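PDB 2HDW: uncharacterized protein PA2218 from Pseudomonas aeruginosa, which is of unknown specific function but has an alpha/beta hydrolase fold and probably acts as a hydrolase. Local coordinates for residues N151-V159 against I173-W181; R223-R234 against M286-N294. All coordinates share one frame; numbering follows the deposited sequence.

Overall arrangement
Contact 1 lies in the middle of the alpha/beta hydrolase fold, about 7 Å from the centre of the chain, where helix 148-164 covers strand 173-178. Contact 2 is peripheral, about 23 Å from that centre, and joins two pieces of the long excursion between strands 197-201 and 309-314. The two centres are about 25 Å apart, yet the contacts meet where the F292 ring, from contact 2, packs on N151 at the near end of contact 1. The turn at C179 after strand 173-178 has the position and shape of the nucleophile elbow of this fold, so contact 1 borders the probable active site and contact 2 lies out in the surrounding insertion.

Contact 1 (N151-V159 against I173-W181); sequences NTEDFSAAV and IGVIGICGW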
loop_
_atom_site.group_PDB
_atom_site.type_symbol
_atom_site.label_atom_id
_atom_site.label_comp_id
_atom_site.label_asym_id
_atom_site.label_seq_id
_atom_site.Cartn_x
_atom_site.Cartn_y
_atom_site.Cartn_z
ATOM N N ASN A 151 6.387 1.054 8.143
ATOM C CA ASN A 151 5.272 1.072 7.210
ATOM C C ASN A 151 4.036 0.411 7.812
ATOM O O ASN A 151 2.907 0.849 7.572
ATOM C CB ASN A 151 5.682 0.414 5.885
ATOM C CG ASN A 151 6.620 1.302 5.069
ATOM O OD1 ASN A 151 6.623 2.525 5.230
ATOM N ND2 ASN A 151 7.403 0.697 4.185
ATOM N N THR A 152 4.235 -0.637 8.604
ATOM C CA THR A 152 3.092 -1.274 9.246
ATOM C C THR A 152 2.486 -0.220 10.178
ATOM O O THR A 152 1.269 -0.064 10.250
ATOM C CB THR A 152 3.524 -2.528 10.036
ATOM O OG1 THR A 152 3.919 -3.552 9.112
ATOM C CG2 THR A 152 2.386 -3.039 10.904
ATOM N N GLU A 153 3.347 0.524 10.868
ATOM C CA GLU A 153 2.897 1.586 11.772
ATOM C C GLU A 153 2.111 2.676 11.018
ATOM O O GLU A 153 1.109 3.193 11.527
ATOM C CB GLU A 153 4.107 2.199 12.492
ATOM C CG GLU A 153 3.869 3.556 13.158
ATOM C CD GLU A 153 2.701 3.564 14.137
ATOM O OE1 GLU A 153 2.445 2.530 14.789
ATOM O OE2 GLU A 153 2.044 4.622 14.267
ATOM N N ASP A 154 2.549 3.011 9.807
ATOM C CA ASP A 154 1.865 4.038 9.009
ATOM C C ASP A 154 0.376 3.738 8.868
ATOM O O ASP A 154 -0.463 4.633 8.941
ATOM C CB ASP A 154 2.465 4.142 7.603
ATOM C CG ASP A 154 3.841 4.784 7.585
ATOM O OD1 ASP A 154 4.146 5.603 8.477
ATOM O OD2 ASP A 154 4.616 4.485 6.651
ATOM N N PHE A 155 0.046 2.471 8.659
ATOM C CA PHE A 155 -1.345 2.073 8.505
ATOM C C PHE A 155 -2.156 2.380 9.763
ATOM O O PHE A 155 -3.269 2.887 9.680
ATOM C CB PHE A 155 -1.426 0.580 8.179
ATOM C CG PHE A 155 -2.050 0.285 6.848
ATOM C CD1 PHE A 155 -1.469 -0.641 5.985
ATOM C CD2 PHE A 155 -3.236 0.911 6.466
ATOM C CE1 PHE A 155 -2.059 -0.943 4.757
ATOM C CE2 PHE A 155 -3.839 0.618 5.239
ATOM C CZ PHE A 155 -3.247 -0.314 4.381
ATOM N N SER A 156 -1.597 2.074 10.927
ATOM C CA SER A 156 -2.298 2.331 12.176
ATOM C C SER A 156 -2.303 3.818 12.523
ATOM O O SER A 156 -3.167 4.288 13.264
ATOM C CB SER A 156 -1.683 1.504 13.303
ATOM O OG SER A 156 -2.050 0.138 13.151
ATOM N N ALA A 157 -1.338 4.560 11.987
ATOM C CA ALA A 157 -1.284 5.997 12.218
ATOM C C ALA A 157 -2.442 6.609 11.434
ATOM O O ALA A 157 -3.049 7.593 11.867
ATOM C CB ALA A 157 0.041 6.567 11.729
ATOM N N ALA A 158 -2.744 6.011 10.281
ATOM C CA ALA A 158 -3.837 6.478 9.435
ATOM C C ALA A 158 -5.167 6.156 10.115
ATOM O O ALA A 158 -6.104 6.956 10.077
ATOM C CB ALA A 158 -3.766 5.815 8.059
ATOM N N VAL A 159 -5.246 4.986 10.746
ATOM C CA VAL A 159 -6.459 4.597 11.451
ATOM C C VAL A 159 -6.653 5.557 12.628
ATOM O O VAL A 159 -7.783 5.919 12.964
ATOM C CB VAL A 159 -6.370 3.141 11.962
ATOM C CG1 VAL A 159 -7.560 2.823 12.861
ATOM C CG2 VAL A 159 -6.347 2.184 10.771
ATOM N N ILE A 173 -14.203 0.592 11.378
ATOM C CA ILE A 173 -13.048 0.851 10.515
ATOM C C ILE A 173 -12.477 -0.407 9.873
ATOM O O ILE A 173 -12.299 -1.435 10.530
ATOM C CB ILE A 173 -11.890 1.526 11.303
ATOM C CG1 ILE A 173 -12.392 2.779 12.025
ATOM C CG2 ILE A 173 -10.738 1.876 10.351
ATOM C CD1 ILE A 173 -12.937 3.832 11.117
ATOM N N GLY A 174 -12.189 -0.306 8.580
ATOM C CA GLY A 174 -11.599 -1.405 7.845
ATOM C C GLY A 174 -10.411 -0.860 7.076
ATOM O O GLY A 174 -10.183 0.356 7.053
ATOM N N VAL A 175 -9.632 -1.744 6.462
ATOM C CA VAL A 175 -8.492 -1.303 5.675
ATOM C C VAL A 175 -8.346 -2.106 4.394
ATOM O O VAL A 175 -8.767 -3.261 4.322
ATOM C CB VAL A 175 -7.155 -1.419 6.444
ATOM C CG1 VAL A 175 -7.136 -0.463 7.626
ATOM C CG2 VAL A 175 -6.936 -2.849 6.894
ATOM N N ILE A 176 -7.769 -1.475 3.374
ATOM C CA ILE A 176 -7.513 -2.156 2.110
ATOM C C ILE A 176 -6.020 -2.004 1.802
ATOM O O ILE A 176 -5.496 -0.886 1.777
ATOM C CB ILE A 176 -8.322 -1.553 0.933
ATOM C CG1 ILE A 176 -9.823 -1.766 1.147
ATOM C CG2 ILE A 176 -7.907 -2.235 -0.377
ATOM C CD1 ILE A 176 -10.695 -1.034 0.130
ATOM N N GLY A 177 -5.345 -3.128 1.585
ATOM C CA GLY A 177 -3.926 -3.101 1.269
ATOM C C GLY A 177 -3.723 -3.532 -0.171
ATOM O O GLY A 177 -4.071 -4.654 -0.542
ATOM N N ILE A 178 -3.156 -2.643 -0.981
ATOM C CA ILE A 178 -2.921 -2.913 -2.392
ATOM C C ILE A 178 -1.458 -3.253 -2.677
ATOM O O ILE A 178 -0.547 -2.630 -2.133
ATOM C CB ILE A 178 -3.277 -1.681 -3.270
ATOM C CG1 ILE A 178 -4.663 -1.144 -2.908
ATOM C CG2 ILE A 178 -3.226 -2.066 -4.743
ATOM C CD1 ILE A 178 -4.965 0.224 -3.503
ATOM N N CYS A 179 -1.243 -4.241 -3.536
ATOM C CA CYS A 179 0.107 -4.621 -3.921
ATOM C C CYS A 179 0.968 -4.886 -2.681
ATOM O O CYS A 179 0.575 -5.644 -1.791
ATOM C CB CYS A 179 0.701 -3.490 -4.773
ATOM S SG CYS A 179 2.178 -3.896 -5.750
ATOM N N GLY A 180 2.134 -4.248 -2.621
ATOM C CA GLY A 180 3.027 -4.433 -1.490
ATOM C C GLY A 180 2.415 -4.098 -0.141
ATOM O O GLY A 180 2.815 -4.648 0.884
ATOM N N TRP A 181 1.442 -3.194 -0.121
ATOM C CA TRP A 181 0.822 -2.841 1.147
ATOM C C TRP A 181 -0.262 -3.817 1.571
ATOM O O TRP A 181 -0.866 -3.675 2.644
ATOM C CB TRP A 181 0.299 -1.412 1.100
ATOM C CG TRP A 181 1.416 -0.441 1.310
ATOM C CD1 TRP A 181 2.409 -0.117 0.422
ATOM C CD2 TRP A 181 1.723 0.249 2.524
ATOM N NE1 TRP A 181 3.322 0.731 1.017
ATOM C CE2 TRP A 181 2.924 0.967 2.308
ATOM C CE3 TRP A 181 1.103 0.326 3.779
ATOM C CZ2 TRP A 181 3.516 1.751 3.301
ATOM C CZ3 TRP A 181 1.692 1.108 4.768
ATOM C CH2 TRP A 181 2.888 1.810 4.521
#
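The F155 ring is the main bump of helix 148-164 on this side, and it wedges into a hollow formed by V175, G177 and W181. Its CZ reaches I176 O at 3.5 Å, meeting that oxygen edge-on in the plane of the ring, while CE2 rests on V175 CB. G177 has no side chain, and the space beside its CA is taken by the W181 carbonyl oxygen, which lies at the F155 edge. To enter the hollow, F155 takes a nearly eclipsed first torsion, chi1 -118°.

W181 fills the neighbouring space. Its six-membered ring turns an edge toward the F155 face in an offset edge-to-face pair, with centroids 5.5 Å apart and planes at 64°; the closest atoms are W181 CE3 and F155 CD1, at 3.5 Å. The far end of the indole tucks against the helix: its CH2 comes to 3.4 Å from N151 CB, and CZ3 lies 3.1 Å from N151 O. D154 OD2 sits at the indole edge, its carboxylate nearly coplanar with the ring, while OD1 is held by S133 and N75. F130 adds edge-to-face contacts to both F155 and W181.

Farther along the helix, V159 offers a methyl to each of two strand residues. CG1, anti to the backbone N (chi1 172°), touches I173 CG2 at 4.2 Å, and CG2 touches V175 CG1.

Here a helix packs on a central strand of the sheet, running roughly antiparallel to it, just before the sharp turn at C179 that resembles a nucleophile elbow. No hydrogen bond crosses between the two segments. Their fit therefore depends on shape and aromatic contact, and W181 carries it from the strand into the first turn of helix 180-191.

Contact 2 (R223-R234 against M286-N294); sequences RTRTLEQLGQQR and MTTPLSFMN
L230, buried in the middle of the helix face, pushes its CD1 against L290 CD2 at 3.6 Å, the two leucine side chains lying alongside each other and pointing in opposite senses. That same CD1 also meets the sulfur of M293, and more loosely P289 CB. M293 is the other large apolar piece. Its chain comes in across the helix and bends at chi3 (80°), turning CE toward the N-terminal end, so that SD lies 3.9 Å from L227 CD2 and CE reaches T226 CG2. The other L230 methyl, CD2, comes 3.4 Å from M286 O.

Toward the C-terminal end of the helix segment the surface becomes mixed. T287 CG2 nestles between the aliphatic parts of Q233 and R234, and L290 CD1 lies beside the R234 chain. Q233, bent at chi2, crosses M286 at about a right angle, its OE1 lying 3.6 Å from M286 SD; the NE2 of the same amide is bonded to D237.

The polar edge is at the opposite end. R223 stretches out from CG to NE and grips M293 O end-on with both terminal nitrogens, the oxygen lying within 4° of the guanidinium plane. NH2 makes the shorter, straighter bond to M293 O (2.7 Å, 155° at the hydrogen) but comes from above the carbonyl plane. NH1, at 3.1 Å from M293 O, uses a lone pair in that plane. S211 OG adds a weak bond to this carbonyl.

Helix 220-240 thus packs on the short helix 289-292, within the insertion between strands 197-201 and 309-314. Helix 206-212 adjoins both sides through R223 and P289, the backbone of M286 bonds with A244, and F292 reaches inward to P148 and N151 of helix 148-164.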
loop_
_atom_site.group_PDB
_atom_site.type_symbol
_atom_site.label_atom_id
_atom_site.label_comp_id
_atom_site.label_asym_id
_atom_site.label_seq_id
_atom_site.Cartn_x
_atom_site.Cartn_y
_atom_site.Cartn_z
ATOM N N ARG A 223 21.786 -14.478 -1.526
ATOM C CA ARG A 223 21.296 -13.586 -0.474
ATOM C C ARG A 223 22.487 -13.025 0.295
ATOM O O ARG A 223 22.547 -11.832 0.589
ATOM C CB ARG A 223 20.380 -14.347 0.491
ATOM C CG ARG A 223 19.959 -13.539 1.726
ATOM C CD ARG A 223 19.170 -14.387 2.729
ATOM N NE ARG A 223 19.100 -13.745 4.046
ATOM C CZ ARG A 223 18.111 -12.956 4.459
ATOM N NH1 ARG A 223 17.072 -12.705 3.670
ATOM N NH2 ARG A 223 18.181 -12.387 5.661
ATOM N N THR A 224 23.431 -13.902 0.620
ATOM C CA THR A 224 24.629 -13.516 1.354
ATOM C C THR A 224 25.439 -12.507 0.546
ATOM O O THR A 224 25.965 -11.535 1.088
ATOM C CB THR A 224 25.499 -14.753 1.655
ATOM O OG1 THR A 224 24.745 -15.674 2.457
ATOM C CG2 THR A 224 26.772 -14.355 2.401
ATOM N N ARG A 225 25.532 -12.747 -0.757
ATOM C CA ARG A 225 26.264 -11.866 -1.659
ATOM C C ARG A 225 25.619 -10.477 -1.637
ATOM O O ARG A 225 26.311 -9.463 -1.572
ATOM C CB ARG A 225 26.220 -12.450 -3.073
ATOM C CG ARG A 225 27.004 -11.693 -4.127
ATOM C CD ARG A 225 26.423 -12.005 -5.506
ATOM N NE ARG A 225 26.148 -13.436 -5.653
ATOM C CZ ARG A 225 25.184 -13.946 -6.417
ATOM N NH1 ARG A 225 24.389 -13.147 -7.118
ATOM N NH2 ARG A 225 25.009 -15.260 -6.474
ATOM N N THR A 226 24.290 -10.437 -1.691
ATOM C CA THR A 226 23.564 -9.170 -1.669
ATOM C C THR A 226 23.809 -8.422 -0.357
ATOM O O THR A 226 24.051 -7.215 -0.355
ATOM C CB THR A 226 22.042 -9.399 -1.851
ATOM O OG1 THR A 226 21.802 -9.960 -3.146
ATOM C CG2 THR A 226 21.272 -8.080 -1.730
ATOM N N LEU A 227 23.752 -9.143 0.759
ATOM C CA LEU A 227 23.976 -8.531 2.061
ATOM C C LEU A 227 25.401 -7.989 2.176
ATOM O O LEU A 227 25.623 -6.903 2.724
ATOM C CB LEU A 227 23.693 -9.546 3.168
ATOM C CG LEU A 227 22.221 -9.953 3.274
ATOM C CD1 LEU A 227 22.064 -11.039 4.336
ATOM C CD2 LEU A 227 21.367 -8.723 3.614
ATOM N N GLU A 228 26.369 -8.734 1.648
ATOM C CA GLU A 228 27.749 -8.284 1.695
ATOM C C GLU A 228 27.870 -6.965 0.946
ATOM O O GLU A 228 28.544 -6.046 1.406
ATOM C CB GLU A 228 28.682 -9.327 1.071
ATOM C CG GLU A 228 28.728 -10.637 1.840
ATOM C CD GLU A 228 29.637 -11.664 1.195
ATOM O OE1 GLU A 228 29.826 -11.596 -0.039
ATOM O OE2 GLU A 228 30.147 -12.546 1.921
ATOM N N GLN A 229 27.209 -6.878 -0.206
ATOM C CA GLN A 229 27.234 -5.666 -1.021
ATOM C C GLN A 229 26.573 -4.505 -0.289
ATOM O O GLN A 229 27.047 -3.374 -0.353
ATOM C CB GLN A 229 26.504 -5.900 -2.348
ATOM C CG GLN A 229 27.129 -6.952 -3.241
ATOM C CD GLN A 229 26.313 -7.200 -4.498
ATOM O OE1 GLN A 229 25.184 -7.694 -4.436
ATOM N NE2 GLN A 229 26.878 -6.851 -5.649
ATOM N N LEU A 230 25.463 -4.783 0.392
ATOM C CA LEU A 230 24.760 -3.741 1.134
ATOM C C LEU A 230 25.690 -3.184 2.205
ATOM O O LEU A 230 25.704 -1.982 2.451
ATOM C CB LEU A 230 23.476 -4.304 1.762
ATOM C CG LEU A 230 22.406 -4.679 0.723
ATOM C CD1 LEU A 230 21.245 -5.414 1.376
ATOM C CD2 LEU A 230 21.924 -3.413 0.033
ATOM N N GLY A 231 26.470 -4.064 2.833
ATOM C CA GLY A 231 27.414 -3.624 3.844
ATOM C C GLY A 231 28.397 -2.634 3.239
ATOM O O GLY A 231 28.703 -1.601 3.839
ATOM N N GLN A 232 28.904 -2.942 2.048
ATOM C CA GLN A 232 29.839 -2.040 1.375
ATOM C C GLN A 232 29.149 -0.704 1.094
ATOM O O GLN A 232 29.765 0.361 1.186
ATOM C CB GLN A 232 30.312 -2.633 0.038
ATOM C CG GLN A 232 31.250 -3.829 0.122
ATOM C CD GLN A 232 32.578 -3.500 0.782
ATOM O OE1 GLN A 232 33.003 -2.344 0.808
ATOM N NE2 GLN A 232 33.246 -4.519 1.304
ATOM N N GLN A 233 27.866 -0.761 0.751
ATOM C CA GLN A 233 27.126 0.459 0.438
ATOM C C GLN A 233 26.956 1.331 1.674
ATOM O O GLN A 233 27.011 2.562 1.581
ATOM C CB GLN A 233 25.758 0.129 -0.169
ATOM C CG GLN A 233 25.065 1.333 -0.806
ATOM C CD GLN A 233 25.943 2.023 -1.844
ATOM O OE1 GLN A 233 26.532 1.366 -2.698
ATOM N NE2 GLN A 233 26.026 3.350 -1.779
ATOM N N ARG A 234 26.754 0.704 2.833
ATOM C CA ARG A 234 26.612 1.471 4.066
ATOM C C ARG A 234 27.869 2.313 4.278
ATOM O O ARG A 234 27.781 3.464 4.691
ATOM C CB ARG A 234 26.408 0.554 5.280
ATOM C CG ARG A 234 25.043 -0.116 5.363
ATOM C CD ARG A 234 24.788 -0.625 6.786
ATOM N NE ARG A 234 24.574 0.482 7.712
ATOM C CZ ARG A 234 23.487 0.641 8.461
ATOM N NH1 ARG A 234 22.502 -0.244 8.409
ATOM N NH2 ARG A 234 23.364 1.712 9.233
ATOM N N MET A 286 19.602 2.691 -1.713
ATOM C CA MET A 286 20.214 1.396 -1.977
ATOM C C MET A 286 20.169 0.474 -0.759
ATOM O O MET A 286 20.056 -0.738 -0.905
ATOM C CB MET A 286 21.668 1.575 -2.448
ATOM C CG MET A 286 21.804 2.067 -3.899
ATOM S SD MET A 286 23.521 2.133 -4.490
ATOM C CE MET A 286 23.782 0.426 -4.868
ATOM N N THR A 287 20.227 1.027 0.449
ATOM C CA THR A 287 20.207 0.168 1.633
ATOM C C THR A 287 18.828 -0.142 2.240
ATOM O O THR A 287 18.736 -0.788 3.288
ATOM C CB THR A 287 21.158 0.722 2.728
ATOM O OG1 THR A 287 20.842 2.091 3.015
ATOM C CG2 THR A 287 22.603 0.635 2.246
ATOM N N THR A 288 17.757 0.283 1.574
ATOM C CA THR A 288 16.403 0.027 2.077
ATOM C C THR A 288 16.101 -1.450 2.368
ATOM O O THR A 288 15.475 -1.771 3.377
ATOM C CB THR A 288 15.328 0.579 1.095
ATOM O OG1 THR A 288 15.154 1.986 1.320
ATOM C CG2 THR A 288 13.987 -0.131 1.288
ATOM N N PRO A 289 16.541 -2.368 1.491
ATOM C CA PRO A 289 16.290 -3.802 1.695
ATOM C C PRO A 289 16.756 -4.422 3.024
ATOM O O PRO A 289 16.224 -5.440 3.449
ATOM C CB PRO A 289 16.991 -4.446 0.501
ATOM C CG PRO A 289 16.889 -3.384 -0.564
ATOM C CD PRO A 289 17.228 -2.138 0.206
ATOM N N LEU A 290 17.744 -3.823 3.677
ATOM C CA LEU A 290 18.249 -4.386 4.930
ATOM C C LEU A 290 17.191 -4.742 5.974
ATOM O O LEU A 290 17.276 -5.796 6.607
ATOM C CB LEU A 290 19.285 -3.450 5.547
ATOM C CG LEU A 290 20.617 -3.387 4.797
ATOM C CD1 LEU A 290 21.450 -2.253 5.345
ATOM C CD2 LEU A 290 21.356 -4.726 4.927
ATOM N N SER A 291 16.195 -3.883 6.164
ATOM C CA SER A 291 15.161 -4.180 7.156
ATOM C C SER A 291 14.225 -5.281 6.672
ATOM O O SER A 291 13.948 -6.231 7.406
ATOM C CB SER A 291 14.352 -2.920 7.502
ATOM O OG SER A 291 13.728 -2.379 6.353
ATOM N N PHE A 292 13.749 -5.153 5.433
ATOM C CA PHE A 292 12.841 -6.132 4.838
ATOM C C PHE A 292 13.434 -7.534 4.753
ATOM O O PHE A 292 12.730 -8.527 4.941
ATOM C CB PHE A 292 12.424 -5.671 3.435
ATOM C CG PHE A 292 11.501 -4.487 3.442
ATOM C CD1 PHE A 292 10.122 -4.665 3.547
ATOM C CD2 PHE A 292 12.011 -3.191 3.364
ATOM C CE1 PHE A 292 9.259 -3.568 3.576
ATOM C CE2 PHE A 292 11.161 -2.087 3.393
ATOM C CZ PHE A 292 9.780 -2.278 3.498
ATOM N N MET A 293 14.728 -7.611 4.472
ATOM C CA MET A 293 15.407 -8.897 4.346
ATOM C C MET A 293 15.650 -9.553 5.706
ATOM O O MET A 293 15.992 -10.739 5.778
ATOM C CB MET A 293 16.759 -8.715 3.621
ATOM C CG MET A 293 16.670 -8.213 2.166
ATOM S SD MET A 293 18.298 -8.045 1.320
ATOM C CE MET A 293 18.581 -9.705 0.881
ATOM N N ASN A 294 15.435 -8.800 6.780
ATOM C CA ASN A 294 15.716 -9.299 8.129
ATOM C C ASN A 294 14.548 -9.313 9.124
ATOM O O ASN A 294 14.669 -9.876 10.218
ATOM C CB ASN A 294 16.871 -8.466 8.702
ATOM C CG ASN A 294 17.524 -9.105 9.910
ATOM O OD1 ASN A 294 17.787 -10.306 9.928
ATOM N ND2 ASN A 294 17.812 -8.295 10.921
#